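Local structure of Rho guanine nucleotide exchange factor 12 (Homo sapiens, 1TXD) at residues V28-F33 with A88-N93; Y34-H39 with Q77-L82. The protein acts as a guanine nucleotide exchange factor for the GTPase RhoA, exchange being the work of the DH domain in this DH/PH fragment. The protein carries 1 engineered substitution. All blocks are in the same frame, centred on the assembly; numbering follows the deposited sequence.

In the fold
Both contacts join the same two helices of the DH domain, 20-57 and 72-90, and their centres are about 12 Å apart. Segment 34-39 follows directly on 28-33 along the first helix. The second helix runs back against it, so 77-82 of interaction 2 comes before 88-93 of interaction 1, and the inner pair is closed within the outer one. The centre of interaction 2 lies about 21 Å from that of the chain, the centre of interaction 1 about 31 Å, further along the elongated bundle. The two meet where Arg90 NH1 and Arg37 NH2, like charges, approach to 3.2 Å. Both belong to the helical bundle that, in Dbl-family exchange factors, carries the GTPase-binding surface.

Interaction 1 of 2, residues V28-F33 with A88-N93; sequences VINELF and AVRKRN
Asn30, lying beside the guanidinium of Arg90, has its firm polar partner on its own helix: ND2 is hydrogen-bonded to the backbone oxygen of Gln26, one turn earlier. That bond leaves OD1 directed at Arg90, with the amide and guanidinium planes only 12° apart. The separation of Asn30 OD1 from Arg90 NH2, 2.5 Å, is suspiciously short and the angle poor, so this approach is doubtful as a hydrogen bond. Phe33 gives the arginine its apolar bed. Its CD2 sits over one face of the guanidinium, off toward the rim and 3.5 Å from Arg90 NE, while the two planes are inclined at 43° and so do not stack. Arg90 NH2 also reaches back to 3.3 Å from Phe33 CB. With its CG anti to the carbonyl carbon (chi1 -69°), Arg90 lays CG at the ring's edge, 3.9 Å from Phe33 CE2. This is the join between two antiparallel helices of the DH helical bundle, with a type I turn from Arg90 to Asn93 in the second segment. Val89 CG1 meets the phenyl rim at Phe33 CZ, 4.2 Å away, and Ile29 CG2 packs on one face of that ring. Trp108 of helix 102-109 touches both Phe33 and Val89. Beyond them, Val89 CG2 lies over the guanidinium of Arg92, which forms a salt bridge with Asp104.

Interaction 2 of 2, residues Y34-H39 with Q77-L82; sequences YTERAH and QLHIGL
His79 ND1 donates a nearly straight hydrogen bond to Glu36 OE1, 2.7 Å long with an angle of 169° at the hydrogen. The carboxylate oxygen receives it on its syn lone pair, in the plane of the imidazole. This His-carboxylate pair sits inside the DH helical bundle, between helices 20-57 and 72-90, which run antiparallel here, the axes of segments 34-39 and 77-82 coming within 9.5 Å. His39 adds an edge-to-face stack: its ring edge is turned to the face of His79, with planes at 65° and centroids 4.4 Å apart. Leu78 CD2 occupies the opposite face, so His79 is clamped on both sides. A bend at chi2 of 74° swings the Glu36 carboxylate across to the histidine, and Leu82 CD2 flanks it 3.6 Å from Glu36 OE1. An alanine in place of His79 would probably leave Glu36 OE1 without its donor in the buried interface and open a gap between His39 and Leu78. Helix 169-186 fixes the outer atoms. Glu36 OE2 takes a salt bridge from Arg173 and a hydrogen bond from Tyr177, while the Gln170 amide spans the two histidines, its OE1 hydrogen-bonded to His39 NE2 and its NE2 to His79 NE2.

Interaction 1 of 2, residues V28-F33 with A88-N93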
# COMPACT_ATOMS: atom_id res chain seq x y z
N VAL A 28 -15.37 -4.83 -25.49
CA VAL A 28 -14.90 -4.94 -24.12
C VAL A 28 -13.73 -5.93 -23.96
O VAL A 28 -12.89 -5.72 -23.09
CB VAL A 28 -16.02 -5.23 -23.11
CG1 VAL A 28 -17.03 -4.11 -23.11
CG2 VAL A 28 -16.68 -6.57 -23.37
N ILE A 29 -13.65 -6.98 -24.77
CA ILE A 29 -12.45 -7.81 -24.76
C ILE A 29 -11.28 -6.96 -25.26
O ILE A 29 -10.15 -7.11 -24.81
CB ILE A 29 -12.58 -9.07 -25.64
CG1 ILE A 29 -13.48 -10.10 -24.97
CG2 ILE A 29 -11.22 -9.72 -25.85
CD1 ILE A 29 -13.92 -11.21 -25.91
N ASN A 30 -11.56 -6.10 -26.21
CA ASN A 30 -10.52 -5.28 -26.79
C ASN A 30 -10.02 -4.18 -25.88
O ASN A 30 -8.88 -3.76 -26.00
CB ASN A 30 -10.98 -4.68 -28.10
CG ASN A 30 -10.60 -5.53 -29.24
OD1 ASN A 30 -9.51 -5.39 -29.79
ND2 ASN A 30 -11.50 -6.46 -29.62
N GLU A 31 -10.91 -3.72 -24.99
CA GLU A 31 -10.57 -2.79 -23.96
C GLU A 31 -9.56 -3.42 -22.98
O GLU A 31 -8.64 -2.75 -22.55
CB GLU A 31 -11.84 -2.33 -23.22
CG GLU A 31 -11.69 -1.24 -22.16
CD GLU A 31 -11.21 0.10 -22.70
OE1 GLU A 31 -10.68 0.14 -23.85
OE2 GLU A 31 -11.33 1.12 -21.96
N LEU A 32 -9.75 -4.69 -22.64
CA LEU A 32 -8.88 -5.39 -21.74
C LEU A 32 -7.53 -5.52 -22.40
O LEU A 32 -6.51 -5.14 -21.80
CB LEU A 32 -9.43 -6.76 -21.37
CG LEU A 32 -8.40 -7.75 -20.79
CD1 LEU A 32 -7.85 -7.30 -19.42
CD2 LEU A 32 -9.02 -9.08 -20.69
N PHE A 33 -7.51 -5.97 -23.66
CA PHE A 33 -6.25 -6.11 -24.36
C PHE A 33 -5.53 -4.78 -24.53
O PHE A 33 -4.37 -4.70 -24.18
CB PHE A 33 -6.41 -6.80 -25.71
CG PHE A 33 -6.89 -8.25 -25.63
CD1 PHE A 33 -7.38 -8.81 -24.45
CD2 PHE A 33 -6.89 -9.04 -26.77
CE1 PHE A 33 -7.86 -10.13 -24.42
CE2 PHE A 33 -7.35 -10.35 -26.73
CZ PHE A 33 -7.83 -10.89 -25.54
N ALA A 88 -1.75 -13.36 -28.64
CA ALA A 88 -1.84 -14.69 -29.22
C ALA A 88 -3.28 -15.13 -29.31
O ALA A 88 -3.63 -15.89 -30.21
CB ALA A 88 -1.03 -15.70 -28.40
N VAL A 89 -4.11 -14.69 -28.37
CA VAL A 89 -5.51 -15.03 -28.43
C VAL A 89 -6.11 -14.49 -29.71
O VAL A 89 -6.95 -15.15 -30.30
CB VAL A 89 -6.32 -14.55 -27.20
CG1 VAL A 89 -7.81 -14.61 -27.46
CG2 VAL A 89 -6.01 -15.39 -26.03
N ARG A 90 -5.68 -13.30 -30.14
CA ARG A 90 -6.16 -12.67 -31.39
C ARG A 90 -5.64 -13.34 -32.65
O ARG A 90 -6.32 -13.36 -33.67
CB ARG A 90 -5.68 -11.24 -31.47
CG ARG A 90 -6.28 -10.31 -30.50
CD ARG A 90 -6.49 -8.93 -31.10
NE ARG A 90 -7.18 -8.07 -30.15
CZ ARG A 90 -6.70 -6.93 -29.67
NH1 ARG A 90 -5.51 -6.47 -30.05
NH2 ARG A 90 -7.42 -6.24 -28.81
N LYS A 91 -4.42 -13.83 -32.56
CA LYS A 91 -3.69 -14.45 -33.67
C LYS A 91 -4.29 -15.82 -34.00
O LYS A 91 -3.86 -16.47 -34.95
CB LYS A 91 -2.22 -14.57 -33.22
CG LYS A 91 -1.21 -15.31 -34.10
CD LYS A 91 0.07 -15.63 -33.28
CE LYS A 91 0.93 -14.38 -32.97
NZ LYS A 91 0.70 -13.79 -31.59
N ARG A 92 -5.27 -16.27 -33.22
CA ARG A 92 -5.88 -17.59 -33.39
C ARG A 92 -6.74 -17.71 -34.66
O ARG A 92 -6.85 -18.80 -35.22
CB ARG A 92 -6.70 -17.98 -32.16
CG ARG A 92 -5.85 -18.21 -30.94
CD ARG A 92 -6.42 -19.15 -29.92
NE ARG A 92 -7.50 -18.53 -29.15
CZ ARG A 92 -7.63 -18.57 -27.83
NH1 ARG A 92 -6.75 -19.18 -27.04
NH2 ARG A 92 -8.68 -18.00 -27.27
N ASN A 93 -7.31 -16.60 -35.11
CA ASN A 93 -8.01 -16.54 -36.41
C ASN A 93 -7.83 -15.20 -37.15
O ASN A 93 -7.74 -14.13 -36.52
CB ASN A 93 -9.50 -16.87 -36.24
CG ASN A 93 -10.22 -15.91 -35.30
OD1 ASN A 93 -9.70 -14.85 -34.96
ND2 ASN A 93 -11.43 -16.28 -34.89

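Interaction 2 of 2, residues Y34-H39 with Q77-L82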
# COMPACT_ATOMS: atom_id res chain seq x y z
N TYR A 34 -6.22 -3.74 -25.00
CA TYR A 34 -5.63 -2.46 -25.32
C TYR A 34 -5.02 -1.76 -24.09
O TYR A 34 -3.94 -1.20 -24.19
CB TYR A 34 -6.68 -1.54 -25.98
CG TYR A 34 -6.16 -0.17 -26.36
CD1 TYR A 34 -5.76 0.11 -27.68
CD2 TYR A 34 -6.05 0.89 -25.40
CE1 TYR A 34 -5.26 1.38 -28.05
CE2 TYR A 34 -5.54 2.14 -25.75
CZ TYR A 34 -5.15 2.37 -27.09
OH TYR A 34 -4.66 3.59 -27.48
N THR A 35 -5.73 -1.76 -22.96
CA THR A 35 -5.28 -1.08 -21.77
C THR A 35 -4.18 -1.90 -21.11
O THR A 35 -3.43 -1.36 -20.34
CB THR A 35 -6.41 -0.87 -20.76
OG1 THR A 35 -7.05 -2.12 -20.49
CG2 THR A 35 -7.50 0.01 -21.35
N GLU A 36 -4.10 -3.21 -21.40
CA GLU A 36 -2.93 -3.99 -21.01
C GLU A 36 -1.70 -3.55 -21.79
O GLU A 36 -0.60 -3.51 -21.22
CB GLU A 36 -3.09 -5.51 -21.21
CG GLU A 36 -1.92 -6.30 -20.63
CD GLU A 36 -1.96 -6.34 -19.13
OE1 GLU A 36 -0.92 -6.59 -18.51
OE2 GLU A 36 -3.04 -6.08 -18.55
N ARG A 37 -1.86 -3.25 -23.08
CA ARG A 37 -0.71 -2.78 -23.87
C ARG A 37 -0.24 -1.39 -23.36
O ARG A 37 0.94 -1.13 -23.21
CB ARG A 37 -1.07 -2.72 -25.34
CG ARG A 37 0.11 -2.78 -26.32
CD ARG A 37 -0.32 -2.89 -27.81
NE ARG A 37 -1.47 -3.79 -27.98
CZ ARG A 37 -2.71 -3.44 -28.36
NH1 ARG A 37 -3.03 -2.17 -28.66
NH2 ARG A 37 -3.65 -4.39 -28.45
N ALA A 38 -1.20 -0.52 -23.07
CA ALA A 38 -0.93 0.79 -22.50
C ALA A 38 -0.15 0.63 -21.19
O ALA A 38 0.83 1.34 -20.95
CB ALA A 38 -2.22 1.54 -22.27
N HIS A 39 -0.60 -0.31 -20.37
CA HIS A 39 0.04 -0.59 -19.08
C HIS A 39 1.49 -1.00 -19.19
O HIS A 39 2.36 -0.50 -18.47
CB HIS A 39 -0.68 -1.68 -18.30
CG HIS A 39 -0.13 -1.86 -16.93
ND1 HIS A 39 -0.25 -0.88 -15.96
CD2 HIS A 39 0.65 -2.83 -16.40
CE1 HIS A 39 0.37 -1.29 -14.87
NE2 HIS A 39 0.88 -2.49 -15.11
N GLN A 77 8.11 -8.00 -16.54
CA GLN A 77 8.11 -9.27 -17.32
C GLN A 77 6.71 -9.94 -17.23
O GLN A 77 6.22 -10.46 -18.17
CB GLN A 77 9.20 -10.23 -16.82
CG GLN A 77 10.55 -10.27 -17.61
CD GLN A 77 10.53 -9.48 -18.95
OE1 GLN A 77 9.94 -9.94 -19.94
NE2 GLN A 77 11.16 -8.30 -18.96
N LEU A 78 6.04 -9.83 -16.09
CA LEU A 78 4.73 -10.38 -15.93
C LEU A 78 3.68 -9.81 -16.90
O LEU A 78 2.99 -10.56 -17.63
CB LEU A 78 4.28 -10.19 -14.48
CG LEU A 78 2.94 -10.78 -14.10
CD1 LEU A 78 2.85 -11.01 -12.66
CD2 LEU A 78 1.79 -9.92 -14.57
N HIS A 79 3.63 -8.49 -16.97
CA HIS A 79 2.71 -7.75 -17.83
C HIS A 79 3.09 -7.83 -19.31
O HIS A 79 2.18 -7.94 -20.17
CB HIS A 79 2.55 -6.33 -17.34
CG HIS A 79 1.72 -6.22 -16.10
ND1 HIS A 79 0.34 -6.31 -16.10
CD2 HIS A 79 2.07 -6.01 -14.81
CE1 HIS A 79 -0.12 -6.19 -14.87
NE2 HIS A 79 0.91 -5.99 -14.07
N ILE A 80 4.37 -7.87 -19.65
CA ILE A 80 4.75 -8.25 -21.02
C ILE A 80 4.25 -9.69 -21.39
O ILE A 80 3.69 -9.88 -22.47
CB ILE A 80 6.24 -8.16 -21.23
CG1 ILE A 80 6.70 -6.71 -21.28
CG2 ILE A 80 6.70 -8.88 -22.56
CD1 ILE A 80 8.20 -6.54 -21.10
N GLY A 81 4.46 -10.69 -20.52
CA GLY A 81 4.00 -12.04 -20.81
C GLY A 81 2.48 -12.10 -20.97
O GLY A 81 1.97 -12.76 -21.82
N LEU A 82 1.76 -11.37 -20.13
CA LEU A 82 0.33 -11.35 -20.15
C LEU A 82 -0.16 -10.71 -21.45
O LEU A 82 -1.09 -11.22 -22.11
CB LEU A 82 -0.19 -10.56 -18.93
CG LEU A 82 -1.70 -10.37 -18.81
CD1 LEU A 82 -2.52 -11.70 -19.15
CD2 LEU A 82 -2.00 -9.85 -17.40